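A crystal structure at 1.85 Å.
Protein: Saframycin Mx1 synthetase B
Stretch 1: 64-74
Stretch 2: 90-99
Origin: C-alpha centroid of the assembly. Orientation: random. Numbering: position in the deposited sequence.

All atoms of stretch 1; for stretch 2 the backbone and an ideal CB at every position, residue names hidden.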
# COMPACT_ATOMS: atom_id res chain seq x y z
N PRO A 64 -19.66 18.82 9.72
CA PRO A 64 -19.34 18.31 8.39
C PRO A 64 -18.20 19.08 7.74
O PRO A 64 -18.21 20.31 7.72
CB PRO A 64 -20.63 18.55 7.61
CG PRO A 64 -21.69 18.45 8.65
CD PRO A 64 -21.10 19.09 9.88
N GLY A 65 -17.23 18.34 7.21
CA GLY A 65 -16.06 18.97 6.61
C GLY A 65 -14.85 19.08 7.53
O GLY A 65 -13.74 19.24 7.05
N ASP A 66 -15.06 18.97 8.84
CA ASP A 66 -13.95 18.93 9.80
C ASP A 66 -13.16 17.62 9.60
O ASP A 66 -13.75 16.57 9.27
CB ASP A 66 -14.46 18.93 11.27
CG ASP A 66 -14.98 20.30 11.74
OD1 ASP A 66 -14.76 21.31 11.04
OD2 ASP A 66 -15.61 20.34 12.83
N ARG A 67 -11.85 17.68 9.83
CA ARG A 67 -11.02 16.49 9.76
C ARG A 67 -10.95 15.84 11.14
O ARG A 67 -10.79 16.52 12.15
CB ARG A 67 -9.61 16.78 9.25
CG ARG A 67 -9.50 16.94 7.73
CD ARG A 67 -10.17 18.24 7.26
NE ARG A 67 -9.47 19.44 7.72
CZ ARG A 67 -10.04 20.63 7.89
NH1 ARG A 67 -11.35 20.77 7.65
NH2 ARG A 67 -9.32 21.67 8.31
N VAL A 68 -11.04 14.51 11.15
CA VAL A 68 -10.87 13.74 12.37
C VAL A 68 -9.72 12.78 12.14
O VAL A 68 -9.75 11.97 11.21
CB VAL A 68 -12.16 12.96 12.74
CG1 VAL A 68 -11.94 12.08 13.98
CG2 VAL A 68 -13.34 13.93 12.93
N LEU A 69 -8.68 12.92 12.95
CA LEU A 69 -7.50 12.08 12.85
C LEU A 69 -7.78 10.69 13.44
O LEU A 69 -8.35 10.59 14.52
CB LEU A 69 -6.35 12.74 13.62
CG LEU A 69 -4.96 12.20 13.33
CD1 LEU A 69 -4.61 12.48 11.86
CD2 LEU A 69 -3.91 12.82 14.30
N LEU A 70 -7.35 9.64 12.77
CA LEU A 70 -7.61 8.29 13.27
C LEU A 70 -6.30 7.60 13.52
O LEU A 70 -5.62 7.20 12.58
CB LEU A 70 -8.42 7.48 12.26
CG LEU A 70 -9.74 8.12 11.86
CD1 LEU A 70 -10.47 7.23 10.84
CD2 LEU A 70 -10.63 8.33 13.08
N LEU A 71 -5.93 7.48 14.79
CA LEU A 71 -4.64 6.90 15.14
C LEU A 71 -4.90 5.49 15.63
O LEU A 71 -5.31 5.30 16.79
CB LEU A 71 -3.95 7.77 16.20
CG LEU A 71 -2.49 7.60 16.54
CD1 LEU A 71 -2.04 8.72 17.49
CD2 LEU A 71 -2.24 6.23 17.18
N PHE A 72 -4.68 4.51 14.76
CA PHE A 72 -4.99 3.11 15.07
C PHE A 72 -4.03 2.16 14.40
O PHE A 72 -3.64 2.38 13.23
CB PHE A 72 -6.40 2.73 14.57
CG PHE A 72 -7.51 3.35 15.36
CD1 PHE A 72 -7.98 2.73 16.51
CD2 PHE A 72 -8.09 4.55 14.93
CE1 PHE A 72 -9.00 3.32 17.27
CE2 PHE A 72 -9.12 5.13 15.66
CZ PHE A 72 -9.58 4.52 16.84
N ALA A 73 -3.67 1.10 15.11
CA ALA A 73 -3.10 -0.08 14.47
C ALA A 73 -4.21 -0.77 13.66
O ALA A 73 -5.40 -0.50 13.88
CB ALA A 73 -2.51 -1.03 15.52
N PRO A 74 -3.83 -1.66 12.74
CA PRO A 74 -4.85 -2.42 12.02
C PRO A 74 -5.79 -3.15 12.98
O PRO A 74 -5.37 -3.60 14.03
CB PRO A 74 -4.01 -3.45 11.24
CG PRO A 74 -2.65 -2.83 11.09
CD PRO A 74 -2.46 -2.08 12.39
N UNK A 90 -17.66 13.93 8.56
CA UNK A 90 -16.31 14.39 8.81
C UNK A 90 -15.33 13.71 7.86
O UNK A 90 -15.62 12.65 7.31
CB UNK A 90 -15.92 14.13 10.27
N UNK A 91 -14.20 14.37 7.63
CA UNK A 91 -13.17 13.88 6.73
C UNK A 91 -12.20 13.00 7.54
O UNK A 91 -11.48 13.50 8.39
CB UNK A 91 -12.44 15.04 6.05
N UNK A 92 -12.20 11.69 7.28
CA UNK A 92 -11.35 10.79 8.04
C UNK A 92 -9.90 10.97 7.64
O UNK A 92 -9.61 11.10 6.45
CB UNK A 92 -11.78 9.34 7.84
N UNK A 93 -9.00 10.97 8.62
CA UNK A 93 -7.57 11.07 8.34
C UNK A 93 -6.80 9.98 9.09
O UNK A 93 -6.35 10.18 10.23
CB UNK A 93 -7.04 12.45 8.73
N UNK A 94 -6.66 8.81 8.46
CA UNK A 94 -5.96 7.68 9.06
C UNK A 94 -4.44 7.84 9.12
O UNK A 94 -3.85 8.26 8.12
CB UNK A 94 -6.30 6.41 8.28
N UNK A 95 -3.83 7.51 10.25
CA UNK A 95 -2.37 7.51 10.35
C UNK A 95 -1.86 6.29 11.12
O UNK A 95 -2.54 5.80 12.02
CB UNK A 95 -1.89 8.79 11.03
N UNK A 96 -0.68 5.82 10.75
CA UNK A 96 0.05 4.80 11.52
C UNK A 96 0.34 5.33 12.91
O UNK A 96 0.72 6.49 13.06
CB UNK A 96 1.35 4.40 10.82
N UNK A 97 0.17 4.50 13.94
CA UNK A 97 0.58 4.94 15.28
C UNK A 97 2.06 5.38 15.25
O UNK A 97 2.88 4.68 14.64
CB UNK A 97 0.37 3.82 16.30
N UNK A 98 2.37 6.54 15.85
CA UNK A 98 3.70 7.16 15.76
C UNK A 98 4.69 6.51 16.73
O UNK A 98 5.17 7.16 17.67
CB UNK A 98 3.60 8.66 16.04
N UNK A 99 4.97 5.24 16.49
CA UNK A 99 5.72 4.42 17.44
C UNK A 99 7.21 4.75 17.49
O UNK A 99 7.88 4.48 18.48
CB UNK A 99 5.54 2.94 17.09

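Strand 67-71 pairs along one edge with stretch 2, parallel, R67 to L71 against 91 to 95. Backbone bonds set the register, so side-chain choice is a matter of faces.

Position 90 sends its CA-to-CB bond sideways, with the ideal CB 3.4 Å from D66 O and 3.7 Å from V68 CG2. Small or slim residues suit it: alanine, serine, cysteine, valine. It is C90, whose CB packs 3.7 Å from V68 CG2.

Position 91 gives its N to D66 O (2.8 Å), and its O accepts V68 N (3.0 Å). Its CB points to the face of R67, L69 and L71, 3.9 Å from R67 CG, where the aliphatic part of the arginine offers a greasy wall; a branched or long apolar chain fits. The residue is I91, chi1 m and chi2 t, and its CD1 reaches G65 O at 3.5 Å. G65 O also accepts R67 NH1 at 2.9 Å, with the arginine folded back toward its own stretch (chi2 and chi3 both p).

Position 92 turns to the V68 and L70 face, its CB already 3.9 Å from L70 CD1. A methyl suffices for contact, though other small residues are conceivable. A92 makes just that touch with its CB.

At 93 the backbone again bonds at both ends, N to V68 O (2.9 Å) and O from L70 N (2.8 Å). The CB stands between R67 and L69, 4.0 Å from L69 CD1, so valine, isoleucine or leucine would serve. V93 splits its methyls: CG1 lies 3.7 Å from L69 CD1, CG2 3.8 Å from R67 CG.

Position 94 points its CB to the face of V68 and L70, the ideal CB 4.4 Å from L70 O. It needs no amide hydrogen for stretch 1, and its phi of -73° admits proline among many others. P94 sets its CA 3.6 Å from L70 O, a CA-H...O contact.

Position 95 must keep its N-H, which bonds L70 O (3.0 Å). Its CB shares the L69 and L71 face, favouring a branched apolar residue. I95 takes chi1 p, bringing CG2 to 3.7 Å from L69 CD1 and CD1 to 4.1 Å from L71 CG.

Position 96 points away and is unconstrained here; it is Y96.

At 97, phi is -55° and the ideal CB is 3.7 Å from L71 CD2: proline or a compact apolar residue would suit. P97 lays its ring beside the end of stretch 1, CB 3.8 Å from L71 CD2 and CD 3.3 Å from F72 O.

Position 98 has no stretch 1 atom within 5.5 Å of its ideal CB, so many residues would do; it is P98, whose CD, bonded to the backbone N, lies 3.8 Å from L71 CD1. Position 99 is out of reach, and A99 asks nothing of stretch 1.

Stretch 2 (90-99) CIAVPIYPPA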
# COMPACT_ATOMS: atom_id res chain seq x y z
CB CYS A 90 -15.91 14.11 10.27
SG CYS A 90 -16.93 15.06 11.48
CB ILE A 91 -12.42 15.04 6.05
CG1 ILE A 91 -13.40 15.89 5.22
CG2 ILE A 91 -11.23 14.52 5.18
CD1 ILE A 91 -12.75 17.05 4.52
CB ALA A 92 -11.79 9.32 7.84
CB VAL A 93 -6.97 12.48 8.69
CG1 VAL A 93 -5.49 12.54 8.26
CG2 VAL A 93 -7.80 13.61 8.02
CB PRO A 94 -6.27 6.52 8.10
CG PRO A 94 -7.45 6.93 7.34
CD PRO A 94 -7.33 8.44 7.20
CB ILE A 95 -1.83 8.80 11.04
CG1 ILE A 95 -2.24 8.84 12.51
CG2 ILE A 95 -2.29 10.04 10.31
CD1 ILE A 95 -1.56 9.99 13.33
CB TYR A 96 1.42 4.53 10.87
CG TYR A 96 1.39 3.89 9.50
CD1 TYR A 96 1.44 2.49 9.36
CD2 TYR A 96 1.38 4.66 8.33
CE1 TYR A 96 1.43 1.88 8.10
CE2 TYR A 96 1.36 4.06 7.07
CZ TYR A 96 1.39 2.67 6.96
OH TYR A 96 1.37 2.08 5.72
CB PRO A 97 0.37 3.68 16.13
CG PRO A 97 -0.78 3.01 15.47
CD PRO A 97 -0.56 3.22 13.98
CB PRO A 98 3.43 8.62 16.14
CG PRO A 98 2.22 8.57 17.04
CD PRO A 98 1.42 7.34 16.63
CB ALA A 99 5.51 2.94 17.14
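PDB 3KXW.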